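Local coordinates for KLLA0B12012p (Kluyveromyces lactis, PDB 6Y3P), which is Pby1, a direct partner of the mRNA decapping enzyme Dcp2, and probably binds ATP through its C-terminal ATP-grasp domain, the part described here, at residues I142-M147 / Q152-F157; A165-F170 / R193-Q198. One frame throughout, in Å; residues are numbered along the deposited sequence.

Contact 1 of 2, residues I142-M147 / Q152-F157; sequences ILKPSM and QGIRIF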
loop_
_atom_site.group_PDB
_atom_site.type_symbol
_atom_site.label_atom_id
_atom_site.label_comp_id
_atom_site.label_asym_id
_atom_site.label_seq_id
_atom_site.Cartn_x
_atom_site.Cartn_y
_atom_site.Cartn_z
ATOM N N ILE A 142 -13.950 8.013 11.172
ATOM C CA ILE A 142 -13.125 8.178 12.331
ATOM C C ILE A 142 -12.440 9.551 12.247
ATOM O O ILE A 142 -12.034 9.977 11.158
ATOM C CB ILE A 142 -12.229 6.926 12.484
ATOM C CG1 ILE A 142 -11.988 6.648 13.939
ATOM C CG2 ILE A 142 -10.939 6.920 11.647
ATOM C CD1 ILE A 142 -12.034 5.307 14.179
ATOM N N LEU A 143 -12.483 10.302 13.364
ATOM C CA LEU A 143 -11.868 11.619 13.501
ATOM C C LEU A 143 -10.524 11.417 14.218
ATOM O O LEU A 143 -10.497 11.211 15.429
ATOM C CB LEU A 143 -12.782 12.599 14.255
ATOM C CG LEU A 143 -12.186 14.002 14.518
ATOM C CD1 LEU A 143 -12.114 14.850 13.246
ATOM C CD2 LEU A 143 -12.924 14.711 15.627
ATOM N N LYS A 144 -9.416 11.421 13.443
ATOM C CA LYS A 144 -8.060 11.189 13.948
ATOM C C LYS A 144 -7.328 12.511 14.097
ATOM O O LYS A 144 -7.062 13.156 13.074
ATOM C CB LYS A 144 -7.240 10.288 12.994
ATOM C CG LYS A 144 -7.821 8.920 12.666
ATOM C CD LYS A 144 -7.487 8.533 11.221
ATOM C CE LYS A 144 -6.551 7.350 11.099
ATOM N NZ LYS A 144 -5.131 7.730 11.310
ATOM N N PRO A 145 -6.938 12.924 15.332
ATOM C CA PRO A 145 -6.135 14.145 15.463
ATOM C C PRO A 145 -4.727 13.799 14.968
ATOM O O PRO A 145 -4.081 12.932 15.564
ATOM C CB PRO A 145 -6.183 14.449 16.968
ATOM C CG PRO A 145 -7.139 13.449 17.568
ATOM C CD PRO A 145 -7.134 12.285 16.646
ATOM N N SER A 146 -4.303 14.398 13.819
ATOM C CA SER A 146 -3.017 14.165 13.135
ATOM C C SER A 146 -1.800 14.026 14.066
ATOM O O SER A 146 -0.872 13.273 13.760
ATOM C CB SER A 146 -2.759 15.241 12.087
ATOM O OG SER A 146 -3.341 14.876 10.846
ATOM N N MET A 147 -1.824 14.728 15.207
ATOM C CA MET A 147 -0.773 14.668 16.209
ATOM C C MET A 147 -1.265 13.959 17.472
ATOM O O MET A 147 -2.365 14.242 17.954
ATOM C CB MET A 147 -0.224 16.069 16.505
ATOM C CG MET A 147 0.783 16.531 15.468
ATOM S SD MET A 147 2.465 16.806 16.095
ATOM C CE MET A 147 2.785 15.237 16.997
ATOM N N GLN A 152 -6.678 14.375 21.428
ATOM C CA GLN A 152 -7.775 14.119 22.355
ATOM C C GLN A 152 -8.447 12.737 22.100
ATOM O O GLN A 152 -9.520 12.447 22.649
ATOM C CB GLN A 152 -8.789 15.282 22.331
ATOM C CG GLN A 152 -9.424 15.580 23.690
ATOM C CD GLN A 152 -9.125 16.982 24.161
ATOM O OE1 GLN A 152 -9.765 17.958 23.748
ATOM N NE2 GLN A 152 -8.145 17.111 25.047
ATOM N N GLY A 153 -7.780 11.894 21.305
ATOM C CA GLY A 153 -8.232 10.540 20.997
ATOM C C GLY A 153 -9.039 10.417 19.720
ATOM O O GLY A 153 -9.851 11.300 19.422
ATOM N N ILE A 154 -8.830 9.305 18.970
ATOM C CA ILE A 154 -9.535 9.065 17.709
ATOM C C ILE A 154 -10.984 8.560 18.021
ATOM O O ILE A 154 -11.165 7.579 18.749
ATOM C CB ILE A 154 -8.747 8.225 16.639
ATOM C CG1 ILE A 154 -8.939 6.709 16.775
ATOM C CG2 ILE A 154 -7.244 8.580 16.616
ATOM C CD1 ILE A 154 -8.557 5.887 15.518
ATOM N N ARG A 155 -11.998 9.301 17.518
ATOM C CA ARG A 155 -13.418 9.054 17.760
ATOM C C ARG A 155 -14.247 8.719 16.501
ATOM O O ARG A 155 -14.020 9.276 15.422
ATOM C CB ARG A 155 -14.038 10.240 18.517
ATOM C CG ARG A 155 -13.509 10.394 19.945
ATOM C CD ARG A 155 -14.223 11.475 20.728
ATOM N NE ARG A 155 -15.620 11.134 21.015
ATOM C CZ ARG A 155 -16.477 11.917 21.671
ATOM N NH1 ARG A 155 -16.089 13.101 22.132
ATOM N NH2 ARG A 155 -17.729 11.522 21.868
ATOM N N ILE A 156 -15.222 7.812 16.675
ATOM C CA ILE A 156 -16.147 7.340 15.636
ATOM C C ILE A 156 -17.400 8.214 15.580
ATOM O O ILE A 156 -17.892 8.688 16.618
ATOM C CB ILE A 156 -16.499 5.823 15.840
ATOM C CG1 ILE A 156 -15.256 4.981 15.643
ATOM C CG2 ILE A 156 -17.578 5.318 14.855
ATOM C CD1 ILE A 156 -15.387 3.621 16.115
ATOM N N PHE A 157 -17.929 8.386 14.368
ATOM C CA PHE A 157 -19.164 9.115 14.080
ATOM C C PHE A 157 -19.672 8.712 12.702
ATOM O O PHE A 157 -18.927 8.119 11.916
ATOM C CB PHE A 157 -18.913 10.627 14.132
ATOM C CG PHE A 157 -18.035 11.158 13.019
ATOM C CD1 PHE A 157 -16.645 11.125 13.131
ATOM C CD2 PHE A 157 -18.599 11.730 11.878
ATOM C CE1 PHE A 157 -15.834 11.617 12.110
ATOM C CE2 PHE A 157 -17.789 12.253 10.873
ATOM C CZ PHE A 157 -16.408 12.198 10.996
#

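Contact 2 of 2, residues A165-F170 / R193-Q198; sequences AIFDSF and RHFIVQ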
loop_
_atom_site.group_PDB
_atom_site.type_symbol
_atom_site.label_atom_id
_atom_site.label_comp_id
_atom_site.label_asym_id
_atom_site.label_seq_id
_atom_site.Cartn_x
_atom_site.Cartn_y
_atom_site.Cartn_z
ATOM N N ALA A 165 -21.002 17.305 17.922
ATOM C CA ALA A 165 -21.078 16.956 19.343
ATOM C C ALA A 165 -19.693 16.545 19.862
ATOM O O ALA A 165 -19.349 16.876 20.995
ATOM C CB ALA A 165 -22.077 15.822 19.543
ATOM N N ILE A 166 -18.891 15.856 19.026
ATOM C CA ILE A 166 -17.532 15.455 19.386
ATOM C C ILE A 166 -16.698 16.728 19.640
ATOM O O ILE A 166 -16.100 16.861 20.717
ATOM C CB ILE A 166 -16.892 14.541 18.312
ATOM C CG1 ILE A 166 -17.594 13.158 18.240
ATOM C CG2 ILE A 166 -15.373 14.374 18.557
ATOM C CD1 ILE A 166 -17.189 12.322 17.027
ATOM N N PHE A 167 -16.713 17.680 18.661
ATOM C CA PHE A 167 -15.984 18.953 18.742
ATOM C C PHE A 167 -16.414 19.824 19.907
ATOM O O PHE A 167 -15.557 20.439 20.531
ATOM C CB PHE A 167 -16.042 19.734 17.413
ATOM C CG PHE A 167 -14.909 19.356 16.488
ATOM C CD1 PHE A 167 -13.661 19.938 16.622
ATOM C CD2 PHE A 167 -15.066 18.345 15.547
ATOM C CE1 PHE A 167 -12.599 19.536 15.814
ATOM C CE2 PHE A 167 -14.015 17.975 14.707
ATOM C CZ PHE A 167 -12.782 18.549 14.861
ATOM N N ASP A 168 -17.726 19.880 20.198
ATOM C CA ASP A 168 -18.304 20.625 21.314
ATOM C C ASP A 168 -17.771 20.080 22.647
ATOM O O ASP A 168 -17.439 20.858 23.541
ATOM C CB ASP A 168 -19.843 20.486 21.297
ATOM C CG ASP A 168 -20.600 21.327 20.282
ATOM O OD1 ASP A 168 -19.953 22.087 19.536
ATOM O OD2 ASP A 168 -21.836 21.209 20.224
ATOM N N SER A 169 -17.695 18.732 22.765
ATOM C CA SER A 169 -17.205 18.046 23.958
ATOM C C SER A 169 -15.695 18.226 24.179
ATOM O O SER A 169 -15.233 18.026 25.305
ATOM C CB SER A 169 -17.605 16.571 23.950
ATOM O OG SER A 169 -16.776 15.774 23.121
ATOM N N PHE A 170 -14.933 18.609 23.127
ATOM C CA PHE A 170 -13.490 18.859 23.222
ATOM C C PHE A 170 -13.250 20.196 23.926
ATOM O O PHE A 170 -12.303 20.308 24.708
ATOM C CB PHE A 170 -12.817 18.867 21.829
ATOM C CG PHE A 170 -12.635 17.540 21.109
ATOM C CD1 PHE A 170 -12.570 16.339 21.820
ATOM C CD2 PHE A 170 -12.490 17.496 19.727
ATOM C CE1 PHE A 170 -12.402 15.118 21.153
ATOM C CE2 PHE A 170 -12.315 16.277 19.059
ATOM C CZ PHE A 170 -12.252 15.099 19.780
ATOM N N ARG A 193 -5.052 21.589 15.955
ATOM C CA ARG A 193 -6.124 21.969 15.027
ATOM C C ARG A 193 -6.256 21.118 13.748
ATOM O O ARG A 193 -7.314 21.162 13.106
ATOM C CB ARG A 193 -5.992 23.466 14.653
ATOM C CG ARG A 193 -5.759 24.445 15.837
ATOM C CD ARG A 193 -6.944 24.625 16.790
ATOM N NE ARG A 193 -6.957 23.642 17.880
ATOM C CZ ARG A 193 -8.009 22.900 18.229
ATOM N NH1 ARG A 193 -9.158 23.015 17.576
ATOM N NH2 ARG A 193 -7.916 22.035 19.228
ATOM N N HIS A 194 -5.205 20.382 13.354
ATOM C CA HIS A 194 -5.271 19.550 12.149
ATOM C C HIS A 194 -5.866 18.184 12.493
ATOM O O HIS A 194 -5.548 17.621 13.545
ATOM C CB HIS A 194 -3.884 19.390 11.493
ATOM C CG HIS A 194 -3.306 20.658 10.933
ATOM N ND1 HIS A 194 -3.200 20.859 9.563
ATOM C CD2 HIS A 194 -2.787 21.731 11.573
ATOM C CE1 HIS A 194 -2.635 22.050 9.417
ATOM N NE2 HIS A 194 -2.370 22.614 10.597
ATOM N N PHE A 195 -6.749 17.669 11.626
ATOM C CA PHE A 195 -7.393 16.363 11.819
ATOM C C PHE A 195 -7.551 15.634 10.507
ATOM O O PHE A 195 -7.700 16.265 9.457
ATOM C CB PHE A 195 -8.804 16.504 12.431
ATOM C CG PHE A 195 -8.921 17.197 13.759
ATOM C CD1 PHE A 195 -9.125 18.568 13.829
ATOM C CD2 PHE A 195 -8.889 16.473 14.942
ATOM C CE1 PHE A 195 -9.242 19.212 15.067
ATOM C CE2 PHE A 195 -9.022 17.117 16.178
ATOM C CZ PHE A 195 -9.209 18.479 16.232
ATOM N N ILE A 196 -7.561 14.300 10.572
ATOM C CA ILE A 196 -7.858 13.472 9.416
ATOM C C ILE A 196 -9.198 12.807 9.706
ATOM O O ILE A 196 -9.450 12.361 10.829
ATOM C CB ILE A 196 -6.730 12.461 9.019
ATOM C CG1 ILE A 196 -5.430 13.208 8.603
ATOM C CG2 ILE A 196 -7.203 11.521 7.873
ATOM C CD1 ILE A 196 -4.143 12.360 8.575
ATOM N N VAL A 197 -10.075 12.823 8.719
ATOM C CA VAL A 197 -11.366 12.167 8.767
ATOM C C VAL A 197 -11.197 10.992 7.810
ATOM O O VAL A 197 -11.027 11.168 6.598
ATOM C CB VAL A 197 -12.534 13.102 8.409
ATOM C CG1 VAL A 197 -13.838 12.320 8.262
ATOM C CG2 VAL A 197 -12.679 14.214 9.456
ATOM N N GLN A 198 -11.133 9.802 8.381
ATOM C CA GLN A 198 -10.882 8.586 7.622
ATOM C C GLN A 198 -12.097 7.663 7.679
ATOM O O GLN A 198 -12.631 7.423 8.759
ATOM C CB GLN A 198 -9.616 7.907 8.211
ATOM C CG GLN A 198 -9.228 6.531 7.647
ATOM C CD GLN A 198 -8.152 6.566 6.592
ATOM O OE1 GLN A 198 -8.278 5.935 5.537
ATOM N NE2 GLN A 198 -7.040 7.247 6.867
#

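Contact 1 of 2, residues I142-M147 / Q152-F157
Leu143 and Arg155 form the hydrogen-bonded pair of this antiparallel hairpin. Leu143 N gives a nearly straight bond to Arg155 O, 2.8 Å and 173° at the hydrogen. The return bond from Arg155 N to Leu143 O is longer, 3.2 Å. Ile154 CA also approaches Leu143 O, in a CA-H...O contact of 3.3 Å. On the face of Ile142 and Ile156, Ile142 CD1 lies between two isoleucines: 3.6 Å from Ile156 CG1 and 3.8 Å from Ile154 CD1. Ile154 CG1 sits between its backbone N and carbonyl carbon (chi1 88°), which carries CD1 to Ile142. Its other branch, CG2, meets Pro145 CD at 3.7 Å. Cutting Ile154 back to an alanine is likely to open a gap beside Ile142 CD1 and deprive Pro145 CD of its methyl partner. Phe157 turns its ring edge to Leu143 N, and Phe157 CE1 touches Leu143 CB at 3.9 Å. Gly153 has a positive phi of 94°, where a side chain would jam against the preceding carbonyl. Arg155 forms a salt bridge with Asp252. In the five-stranded sheet the hairpin lies between strands 194-200 and 253-254, and helix 160-171 covers Leu143 and Phe157.

Contact 2 of 2, residues A165-F170 / R193-Q198
Phe167 and Phe195 carry most of this contact in an edge-to-face pair. Their side chains come from opposite directions, one from the helix and one from the strand. The edge of Phe167 points at the face of Phe195. The planes stand at 79° and the centroids are 4.9 Å apart. Phe167 CE1 and CZ do the touching, and Phe167 CE1 is 3.5 Å from Phe195 CE1. Phe167 CZ stands 3.6 Å above the plane of Phe195, offset toward its rim. The CB of Phe195 already points toward the helix, and with CG anti to the carbonyl carbon (chi1 -58°) the ring reaches Phe167.

The second apolar contact is looser. Phe170 CE2 comes obliquely to Phe195 CE2, at 4.5 Å. Phe170 is one helical turn after Phe167, so both rings reach the same partner.

This is helix-on-sheet packing: helix 160-171 lies over one face of the antiparallel sheet, in the tubulin-tyrosine ligase family region of the ATP-grasp clan. Strand 194-200 runs between strands 109-113 and 140-145. Ile112 of the former touches Phe195.

Hydrogen bonds do not cross between these two segments. They act within the helix and toward other neighbours. Ser169 OG donates to Ile166 O at 2.7 Å, from one turn earlier. The same carbonyl oxygen lies 3.5 Å above one face of the Phe170 ring. Ser169 OG is also hydrogen-bonded to Arg155 NH1, which ties the helix to strand 154-157. On the strand, Phe195 is bonded through its backbone to Ile112.

In the fold
Contact 1 joins two neighbouring strands of the five-stranded sheet. Contact 2 joins a helix to a strand of that same sheet. Their centres are about 6 Å apart, and both lie away from the centre of the chain. Contact 1 is partly buried and the larger, 449 Å² against 123 Å². It combines backbone hydrogen bonds with mostly aliphatic packing and one aromatic edge, that of Phe157. Contact 2 is buried, and it depends on aromatic rings alone. The two meet where strands 140-145 and 194-200 pair: Lys144 N lies 2.8 Å from Ile196 O, a probable hydrogen bond. Leu143 CD2 also packs 3.6 Å from Phe167 CE2. Strand 154-157 is followed in the chain by helix 160-171.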